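Local coordinates for protein TqaA (Penicillium aethiopicum, PDB 5DLK) that probably closes the peptide ring as the terminal condensation-like domain of a fungal nonribosomal peptide synthetase, and binds a phosphopantetheine arm, at residues I272-T276 with I460-S464; F231-Y235 with Q356-A360; T73-L79 with N167-V171. All blocks are in the same frame, centred on the assembly; numbering follows the deposited sequence.

Contact 1 of 3, residues I272-T276 with I460-S464; sequences IVPPT and ITKFS
P275 and I272 both pack on the same methyl, CG2 of I460. P275 CG lies 3.6 Å from I460 CG2, and I272 CD1 lies 3.7 Å from I460 CG2. The two isoleucine side chains cross at about a right angle. I272 holds CG1 between its backbone N and carbonyl carbon (chi1 58°). This turns CD1 to the helix, where it also comes within 3.5 Å of T461 OG1. L433 and V435 of strand 433-440, with L286 and A290 of helix 283-299, continue this apolar side.

The contact joins the end of edge strand 265-272, and the loop after it, to the long C-terminal helix 446-465 of the condensation domain. P275 is about 11 Å, side chain to side chain, from T282 of the phosphopantetheine site.

S464 marks the passage from tight to loose packing. Its OG accepts the backbone N-H of T276 at 2.9 Å from T276 N, but the bond is bent to 135°. With OG anti to the backbone N of S464 (chi1 169°), the hydroxyl reaches the N-H of T276. The same OG rests 3.8 Å from P275 CB.

Beyond this the contact is looser and wetter. One water donates to V273 O at 2.6 Å and lies 2.8 Å from T461 OG1. A second water donates to T276 O and to S464 O. V273 and T276 are exposed.

The chemistry is therefore mixed. Methyl and proline ring contacts hold the inner part. On the outer part, one bent hydrogen bond from a loop N-H, and two waters that donate to loop carbonyls, link the loop to the helix, which implies that hydration is part of this joint.

Contact 2 of 3, residues F231-Y235 with Q356-A360; sequences FWRHY and QYTRA
F231 and Y235 reach from helix 227-235 to the C-terminal part of helix 346-358 and the residues after it, in what is probably the C-terminal lobe of the condensation-domain fold. The apolar contacts centre on A360. F231 CE1 lies 3.6 Å from A360 CB. W232 CH2 meets the same methyl at 4.0 Å, while W232 NE1 bonds to H363 O. F231 CE1 also sits over the centre of the W232 ring, and H363 stacks on the F231 ring.

One direct hydrogen bond crosses. Y235 OH donates to Q356 O at 2.7 Å, tilted 32° from the carbonyl plane. A water adds a bridge: it donates to Y235 O and accepts from Q356 NE2 and R359 NH1. Q356 NE2 also bonds to R334 O. Y357, a phosphopantetheine-site residue, points away from helix 227-235.

The R359 chain bends at chi3 (66°), which brings its guanidinium over to Y235. NH1 of R359 donates to a lone pair of Q356 OE1 at 2.9 Å. Y235 CD1 lies over one guanidinium face, but the planes are 48° apart, so the groups are not stacked. H234 CD2 comes to the guanidinium edge, 3.8 Å from R359 NH2, with the two planes nearly perpendicular.

Contact 3 of 3, residues T73-L79 with N167-V171; sequences TIKGRSL and NEHVV
V170 O takes the N-H of I74 at 2.8 Å from I74 N, and the bond is almost straight at 178°. The CA-H of T73 also points at this oxygen. I74 O answers by accepting V170 N at 3.0 Å, which makes I74 and V170 a hydrogen-bonded antiparallel pair. T73 with V171 and K75 with H169 are the non-hydrogen-bonded pairs beside it.

Strands 67-75 and 169-177 are neighbours in the mixed five-stranded sheet of the condensation domain, and the contact takes in the loops that adjoin them here. T73 and K75 also bond through their backbones to strand 407-415. Just past the strand ends, G76 N donates to E168 O at 3.0 Å.

On the face of T73, K75, H169 and V171, the K75 chain runs beside H169. With CG anti to the backbone N (chi1 179°), the H169 ring lies alongside K75. K75 CE sits over the imidazole centre, 3.7 Å from the H169 ring centroid, in a CH-pi contact. T73 CG2 touches the same ring at H169 NE2, 3.7 Å away. On the other face, which carries I74 and V170, L79 curls back and its CD2 lies 3.9 Å from V170 CB.

From the N terminus, contact 3 comes first. Its loop opens at strand 67-75 and closes at strand 169-177, taking in helices 81-94 and 132-144 and the four strands from 100-105 to 158-163. Contact 2 then opens at helix 227-235. Before it closes at 356-360, contact 1 opens at 272-276, and it closes last on helix 446-465. Contacts 1 and 2 therefore cross, while contact 3 is in series with both. Contact 1 ties the edge of the six-stranded sheet to the last helix. Contact 2 joins helix 227-235 to the C-terminal part of helix 346-358 and what follows it. Contact 3 holds two strands of the five-stranded sheet, its centre about 51 Å from that of contact 2.

Contact 1 of 3, residues I272-T276 with I460-S464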
loop_
_atom_site.group_PDB
_atom_site.type_symbol
_atom_site.label_atom_id
_atom_site.label_comp_id
_atom_site.label_asym_id
_atom_site.label_seq_id
_atom_site.Cartn_x
_atom_site.Cartn_y
_atom_site.Cartn_z
ATOM N N ILE A 272 -3.174 3.872 -22.430
ATOM C CA ILE A 272 -3.879 4.843 -23.262
ATOM C C ILE A 272 -3.159 6.167 -23.246
ATOM O O ILE A 272 -2.340 6.405 -22.374
ATOM C CB ILE A 272 -5.338 5.075 -22.798
ATOM C CG1 ILE A 272 -5.371 5.545 -21.338
ATOM C CG2 ILE A 272 -6.135 3.809 -22.944
ATOM C CD1 ILE A 272 -6.796 5.958 -20.881
ATOM N N VAL A 273 -3.455 7.014 -24.235
ATOM C CA VAL A 273 -2.982 8.385 -24.243
ATOM C C VAL A 273 -3.361 9.044 -22.919
ATOM O O VAL A 273 -4.495 8.869 -22.482
ATOM C CB VAL A 273 -3.594 9.166 -25.397
ATOM C CG1 VAL A 273 -3.149 10.621 -25.344
ATOM C CG2 VAL A 273 -3.223 8.490 -26.725
ATOM N N PRO A 274 -2.416 9.758 -22.270
ATOM C CA PRO A 274 -2.727 10.385 -20.975
ATOM C C PRO A 274 -3.933 11.296 -21.117
ATOM O O PRO A 274 -3.943 12.187 -21.975
ATOM C CB PRO A 274 -1.461 11.168 -20.647
ATOM C CG PRO A 274 -0.364 10.328 -21.270
ATOM C CD PRO A 274 -0.978 9.854 -22.588
ATOM N N PRO A 275 -4.979 11.032 -20.325
ATOM C CA PRO A 275 -6.218 11.787 -20.512
ATOM C C PRO A 275 -6.050 13.265 -20.224
ATOM O O PRO A 275 -5.263 13.661 -19.364
ATOM C CB PRO A 275 -7.179 11.147 -19.504
ATOM C CG PRO A 275 -6.618 9.798 -19.239
ATOM C CD PRO A 275 -5.135 9.923 -19.369
ATOM N N THR A 276 -6.796 14.060 -20.978
ATOM C CA THR A 276 -6.960 15.481 -20.728
ATOM C C THR A 276 -7.989 15.677 -19.615
ATOM O O THR A 276 -9.124 15.216 -19.726
ATOM C CB THR A 276 -7.427 16.214 -22.003
ATOM O OG1 THR A 276 -6.452 16.021 -23.041
ATOM C CG2 THR A 276 -7.611 17.704 -21.727
ATOM N N ILE A 460 -12.517 5.805 -20.001
ATOM C CA ILE A 460 -11.675 6.927 -19.568
ATOM C C ILE A 460 -11.373 7.852 -20.756
ATOM O O ILE A 460 -11.508 9.076 -20.673
ATOM C CB ILE A 460 -10.356 6.432 -18.953
ATOM C CG1 ILE A 460 -10.620 5.733 -17.600
ATOM C CG2 ILE A 460 -9.398 7.600 -18.745
ATOM C CD1 ILE A 460 -9.380 4.990 -17.023
ATOM N N THR A 461 -10.919 7.254 -21.856
ATOM C CA THR A 461 -10.617 8.069 -23.038
ATOM C C THR A 461 -11.864 8.771 -23.598
ATOM O O THR A 461 -11.801 9.921 -24.017
ATOM C CB THR A 461 -9.969 7.222 -24.136
ATOM O OG1 THR A 461 -8.715 6.739 -23.648
ATOM C CG2 THR A 461 -9.740 8.064 -25.378
ATOM N N LYS A 462 -13.003 8.090 -23.583
ATOM C CA LYS A 462 -14.228 8.717 -24.077
ATOM C C LYS A 462 -14.630 9.914 -23.201
ATOM O O LYS A 462 -15.006 10.973 -23.708
ATOM C CB LYS A 462 -15.351 7.688 -24.145
ATOM C CG LYS A 462 -16.605 8.181 -24.857
ATOM C CD LYS A 462 -17.378 7.020 -25.482
ATOM C CE LYS A 462 -16.498 6.220 -26.438
ATOM N NZ LYS A 462 -17.259 5.138 -27.130
ATOM N N PHE A 463 -14.541 9.739 -21.887
ATOM C CA PHE A 463 -14.847 10.827 -20.953
ATOM C C PHE A 463 -13.962 12.048 -21.210
ATOM O O PHE A 463 -14.432 13.189 -21.209
ATOM C CB PHE A 463 -14.659 10.362 -19.509
ATOM C CG PHE A 463 -15.806 9.529 -18.950
ATOM C CD1 PHE A 463 -16.883 9.163 -19.723
ATOM C CD2 PHE A 463 -15.771 9.127 -17.614
ATOM C CE1 PHE A 463 -17.920 8.382 -19.194
ATOM C CE2 PHE A 463 -16.802 8.370 -17.064
ATOM C CZ PHE A 463 -17.876 8.003 -17.836
ATOM N N SER A 464 -12.680 11.780 -21.433
ATOM C CA SER A 464 -11.663 12.796 -21.656
ATOM C C SER A 464 -11.907 13.551 -22.964
ATOM O O SER A 464 -11.800 14.785 -23.034
ATOM C CB SER A 464 -10.278 12.120 -21.680
ATOM O OG SER A 464 -9.270 13.004 -22.135
HETATM O O HOH W 1 -7.035 8.933 -23.141
HETATM O O HOH W 2 -11.290 16.415 -20.987
#

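Contact 2 of 3, residues F231-Y235 with Q356-A360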
loop_
_atom_site.group_PDB
_atom_site.type_symbol
_atom_site.label_atom_id
_atom_site.label_comp_id
_atom_site.label_asym_id
_atom_site.label_seq_id
_atom_site.Cartn_x
_atom_site.Cartn_y
_atom_site.Cartn_z
ATOM N N PHE A 231 -21.045 9.933 9.910
ATOM C CA PHE A 231 -20.836 10.230 8.495
ATOM C C PHE A 231 -21.036 8.988 7.640
ATOM O O PHE A 231 -21.760 9.035 6.652
ATOM C CB PHE A 231 -19.438 10.791 8.213
ATOM C CG PHE A 231 -19.086 10.768 6.744
ATOM C CD1 PHE A 231 -18.298 9.729 6.227
ATOM C CD2 PHE A 231 -19.585 11.736 5.879
ATOM C CE1 PHE A 231 -17.998 9.670 4.867
ATOM C CE2 PHE A 231 -19.287 11.697 4.504
ATOM C CZ PHE A 231 -18.479 10.649 4.006
ATOM N N TRP A 232 -20.375 7.885 7.990
ATOM C CA TRP A 232 -20.468 6.707 7.117
ATOM C C TRP A 232 -21.896 6.169 7.076
ATOM O O TRP A 232 -22.337 5.710 6.041
ATOM C CB TRP A 232 -19.483 5.620 7.549
ATOM C CG TRP A 232 -18.057 5.931 7.131
ATOM C CD1 TRP A 232 -17.003 6.305 7.941
ATOM C CD2 TRP A 232 -17.545 5.927 5.785
ATOM N NE1 TRP A 232 -15.869 6.513 7.176
ATOM C CE2 TRP A 232 -16.175 6.291 5.855
ATOM C CE3 TRP A 232 -18.108 5.637 4.537
ATOM C CZ2 TRP A 232 -15.369 6.385 4.722
ATOM C CZ3 TRP A 232 -17.301 5.725 3.406
ATOM C CH2 TRP A 232 -15.948 6.093 3.512
ATOM N N ARG A 233 -22.622 6.225 8.200
ATOM C CA ARG A 233 -24.021 5.801 8.184
ATOM C C ARG A 233 -24.845 6.634 7.203
ATOM O O ARG A 233 -25.663 6.099 6.463
ATOM C CB ARG A 233 -24.640 5.895 9.592
ATOM C CG ARG A 233 -26.135 5.619 9.604
ATOM C CD ARG A 233 -26.617 5.178 10.981
ATOM N NE ARG A 233 -26.575 3.719 11.073
ATOM C CZ ARG A 233 -25.811 3.057 11.924
ATOM N NH1 ARG A 233 -25.040 3.735 12.761
ATOM N NH2 ARG A 233 -25.814 1.726 11.940
ATOM N N HIS A 234 -24.607 7.937 7.198
ATOM C CA HIS A 234 -25.336 8.852 6.314
ATOM C C HIS A 234 -24.942 8.593 4.846
ATOM O O HIS A 234 -25.780 8.507 3.950
ATOM C CB HIS A 234 -25.028 10.290 6.712
ATOM C CG HIS A 234 -25.819 11.319 5.971
ATOM N ND1 HIS A 234 -27.131 11.609 6.274
ATOM C CD2 HIS A 234 -25.474 12.152 4.960
ATOM C CE1 HIS A 234 -27.566 12.567 5.473
ATOM N NE2 HIS A 234 -26.581 12.910 4.662
ATOM N N TYR A 235 -23.639 8.456 4.635
ATOM C CA TYR A 235 -23.082 8.276 3.295
ATOM C C TYR A 235 -23.585 6.999 2.639
ATOM O O TYR A 235 -23.839 6.970 1.420
ATOM C CB TYR A 235 -21.545 8.255 3.408
ATOM C CG TYR A 235 -20.772 8.125 2.122
ATOM C CD1 TYR A 235 -20.378 9.255 1.410
ATOM C CD2 TYR A 235 -20.389 6.869 1.648
ATOM C CE1 TYR A 235 -19.615 9.138 0.252
ATOM C CE2 TYR A 235 -19.644 6.743 0.476
ATOM C CZ TYR A 235 -19.271 7.880 -0.215
ATOM O OH TYR A 235 -18.539 7.766 -1.384
ATOM N N GLN A 356 -17.876 12.498 -3.956
ATOM C CA GLN A 356 -18.119 11.264 -3.203
ATOM C C GLN A 356 -16.844 10.734 -2.553
ATOM O O GLN A 356 -16.907 9.923 -1.629
ATOM C CB GLN A 356 -18.756 10.193 -4.095
ATOM C CG GLN A 356 -20.219 10.528 -4.447
ATOM C CD GLN A 356 -21.103 10.579 -3.192
ATOM O OE1 GLN A 356 -21.354 11.653 -2.636
ATOM N NE2 GLN A 356 -21.583 9.419 -2.756
ATOM N N TYR A 357 -15.692 11.205 -3.036
ATOM C CA TYR A 357 -14.410 10.984 -2.358
ATOM C C TYR A 357 -14.111 12.093 -1.333
ATOM O O TYR A 357 -13.735 11.805 -0.199
ATOM C CB TYR A 357 -13.288 10.903 -3.404
ATOM C CG TYR A 357 -11.900 11.150 -2.862
ATOM C CD1 TYR A 357 -11.338 10.298 -1.911
ATOM C CD2 TYR A 357 -11.136 12.208 -3.331
ATOM C CE1 TYR A 357 -10.050 10.505 -1.427
ATOM C CE2 TYR A 357 -9.857 12.428 -2.847
ATOM C CZ TYR A 357 -9.324 11.582 -1.899
ATOM O OH TYR A 357 -8.046 11.805 -1.429
ATOM N N THR A 358 -14.273 13.353 -1.731
ATOM C CA THR A 358 -13.801 14.445 -0.869
ATOM C C THR A 358 -14.664 14.595 0.372
ATOM O O THR A 358 -14.163 15.037 1.423
ATOM C CB THR A 358 -13.718 15.794 -1.628
ATOM O OG1 THR A 358 -15.001 16.194 -2.099
ATOM C CG2 THR A 358 -12.755 15.684 -2.808
ATOM N N ARG A 359 -15.933 14.193 0.281
ATOM C CA ARG A 359 -16.822 14.187 1.470
ATOM C C ARG A 359 -16.235 13.354 2.624
ATOM O O ARG A 359 -16.480 13.620 3.817
ATOM C CB ARG A 359 -18.198 13.613 1.110
ATOM C CG ARG A 359 -19.136 14.521 0.336
ATOM C CD ARG A 359 -20.396 13.741 -0.083
ATOM N NE ARG A 359 -21.190 13.358 1.094
ATOM C CZ ARG A 359 -22.141 12.423 1.116
ATOM N NH1 ARG A 359 -22.451 11.739 0.019
ATOM N NH2 ARG A 359 -22.797 12.178 2.265
ATOM N N ALA A 360 -15.485 12.318 2.265
ATOM C CA ALA A 360 -15.052 11.343 3.254
ATOM C C ALA A 360 -13.640 11.595 3.810
ATOM O O ALA A 360 -13.161 10.814 4.617
ATOM C CB ALA A 360 -15.123 9.932 2.659
HETATM O O HOH W 3 -23.546 9.033 -0.607
#

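Contact 3 of 3, residues T73-L79 with N167-V171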
loop_
_atom_site.group_PDB
_atom_site.type_symbol
_atom_site.label_atom_id
_atom_site.label_comp_id
_atom_site.label_asym_id
_atom_site.label_seq_id
_atom_site.Cartn_x
_atom_site.Cartn_y
_atom_site.Cartn_z
ATOM N N THR A 73 21.647 -0.861 -7.395
ATOM C CA THR A 73 22.927 -1.240 -7.990
ATOM C C THR A 73 23.840 -0.023 -7.951
ATOM O O THR A 73 23.549 1.000 -8.569
ATOM C CB THR A 73 22.773 -1.739 -9.434
ATOM O OG1 THR A 73 21.842 -2.825 -9.472
ATOM C CG2 THR A 73 24.120 -2.224 -9.990
ATOM N N ILE A 74 24.943 -0.149 -7.217
ATOM C CA ILE A 74 25.840 0.967 -6.937
ATOM C C ILE A 74 27.186 0.726 -7.626
ATOM O O ILE A 74 27.823 -0.291 -7.380
ATOM C CB ILE A 74 26.066 1.136 -5.429
ATOM C CG1 ILE A 74 24.723 1.239 -4.683
ATOM C CG2 ILE A 74 26.918 2.367 -5.148
ATOM C CD1 ILE A 74 24.857 1.205 -3.173
ATOM N N LYS A 75 27.602 1.649 -8.488
ATOM C CA LYS A 75 28.860 1.493 -9.226
ATOM C C LYS A 75 29.764 2.703 -9.066
ATOM O O LYS A 75 29.316 3.841 -9.194
ATOM C CB LYS A 75 28.593 1.252 -10.710
ATOM C CG LYS A 75 28.044 -0.117 -11.019
ATOM C CD LYS A 75 27.662 -0.238 -12.480
ATOM C CE LYS A 75 27.090 -1.610 -12.762
ATOM N NZ LYS A 75 26.448 -1.681 -14.107
ATOM N N GLY A 76 31.042 2.454 -8.790
ATOM C CA GLY A 76 32.016 3.525 -8.687
ATOM C C GLY A 76 33.084 3.239 -7.655
ATOM O O GLY A 76 33.022 2.235 -6.948
ATOM N N ARG A 77 34.062 4.130 -7.555
ATOM C CA ARG A 77 35.175 3.919 -6.637
ATOM C C ARG A 77 34.953 4.614 -5.294
ATOM O O ARG A 77 35.711 4.405 -4.349
ATOM C CB ARG A 77 36.485 4.403 -7.273
ATOM C CG ARG A 77 36.530 4.253 -8.790
ATOM C CD ARG A 77 37.772 4.906 -9.384
ATOM N NE ARG A 77 37.443 5.738 -10.542
ATOM C CZ ARG A 77 37.476 5.319 -11.805
ATOM N NH1 ARG A 77 37.835 4.072 -12.086
ATOM N NH2 ARG A 77 37.155 6.150 -12.790
ATOM N N SER A 78 33.903 5.424 -5.205
ATOM C CA SER A 78 33.668 6.242 -4.014
ATOM C C SER A 78 32.900 5.531 -2.903
ATOM O O SER A 78 32.764 6.064 -1.805
ATOM C CB SER A 78 32.908 7.520 -4.390
ATOM O OG SER A 78 33.584 8.252 -5.394
ATOM N N LEU A 79 32.391 4.338 -3.183
ATOM C CA LEU A 79 31.507 3.674 -2.230
ATOM C C LEU A 79 32.217 3.334 -0.930
ATOM O O LEU A 79 33.308 2.775 -0.931
ATOM C CB LEU A 79 30.911 2.400 -2.839
ATOM C CG LEU A 79 29.901 1.690 -1.929
ATOM C CD1 LEU A 79 28.729 2.622 -1.582
ATOM C CD2 LEU A 79 29.398 0.390 -2.553
ATOM N N ASN A 167 34.604 -4.318 -4.891
ATOM C CA ASN A 167 33.617 -3.470 -4.200
ATOM C C ASN A 167 33.300 -2.181 -4.961
ATOM O O ASN A 167 32.924 -1.174 -4.355
ATOM C CB ASN A 167 34.080 -3.117 -2.778
ATOM C CG ASN A 167 33.992 -4.291 -1.826
ATOM O OD1 ASN A 167 33.253 -5.242 -2.066
ATOM N ND2 ASN A 167 34.753 -4.232 -0.740
ATOM N N GLU A 168 33.438 -2.212 -6.284
ATOM C CA GLU A 168 33.089 -1.059 -7.110
ATOM C C GLU A 168 31.854 -1.357 -7.970
ATOM O O GLU A 168 31.442 -0.550 -8.807
ATOM C CB GLU A 168 34.279 -0.649 -7.977
ATOM C CG GLU A 168 35.532 -0.386 -7.142
ATOM C CD GLU A 168 36.698 0.176 -7.946
ATOM O OE1 GLU A 168 36.779 -0.097 -9.165
ATOM O OE2 GLU A 168 37.535 0.891 -7.345
ATOM N N HIS A 169 31.292 -2.542 -7.756
ATOM C CA HIS A 169 30.002 -2.944 -8.315
ATOM C C HIS A 169 29.307 -3.759 -7.232
ATOM O O HIS A 169 29.731 -4.869 -6.899
ATOM C CB HIS A 169 30.163 -3.750 -9.603
ATOM C CG HIS A 169 28.869 -4.217 -10.200
ATOM N ND1 HIS A 169 28.809 -4.885 -11.404
ATOM C CD2 HIS A 169 27.591 -4.123 -9.759
ATOM C CE1 HIS A 169 27.550 -5.182 -11.679
ATOM N NE2 HIS A 169 26.791 -4.734 -10.695
ATOM N N VAL A 170 28.246 -3.189 -6.674
ATOM C CA VAL A 170 27.628 -3.720 -5.471
ATOM C C VAL A 170 26.099 -3.592 -5.607
ATOM O O VAL A 170 25.627 -2.634 -6.196
ATOM C CB VAL A 170 28.149 -2.952 -4.236
ATOM C CG1 VAL A 170 27.170 -2.971 -3.106
ATOM C CG2 VAL A 170 29.521 -3.481 -3.796
ATOM N N VAL A 171 25.343 -4.571 -5.115
ATOM C CA VAL A 171 23.880 -4.410 -5.032
ATOM C C VAL A 171 23.461 -4.434 -3.570
ATOM O O VAL A 171 23.809 -5.352 -2.835
ATOM C CB VAL A 171 23.114 -5.504 -5.817
ATOM C CG1 VAL A 171 21.577 -5.337 -5.633
ATOM C CG2 VAL A 171 23.469 -5.448 -7.298
#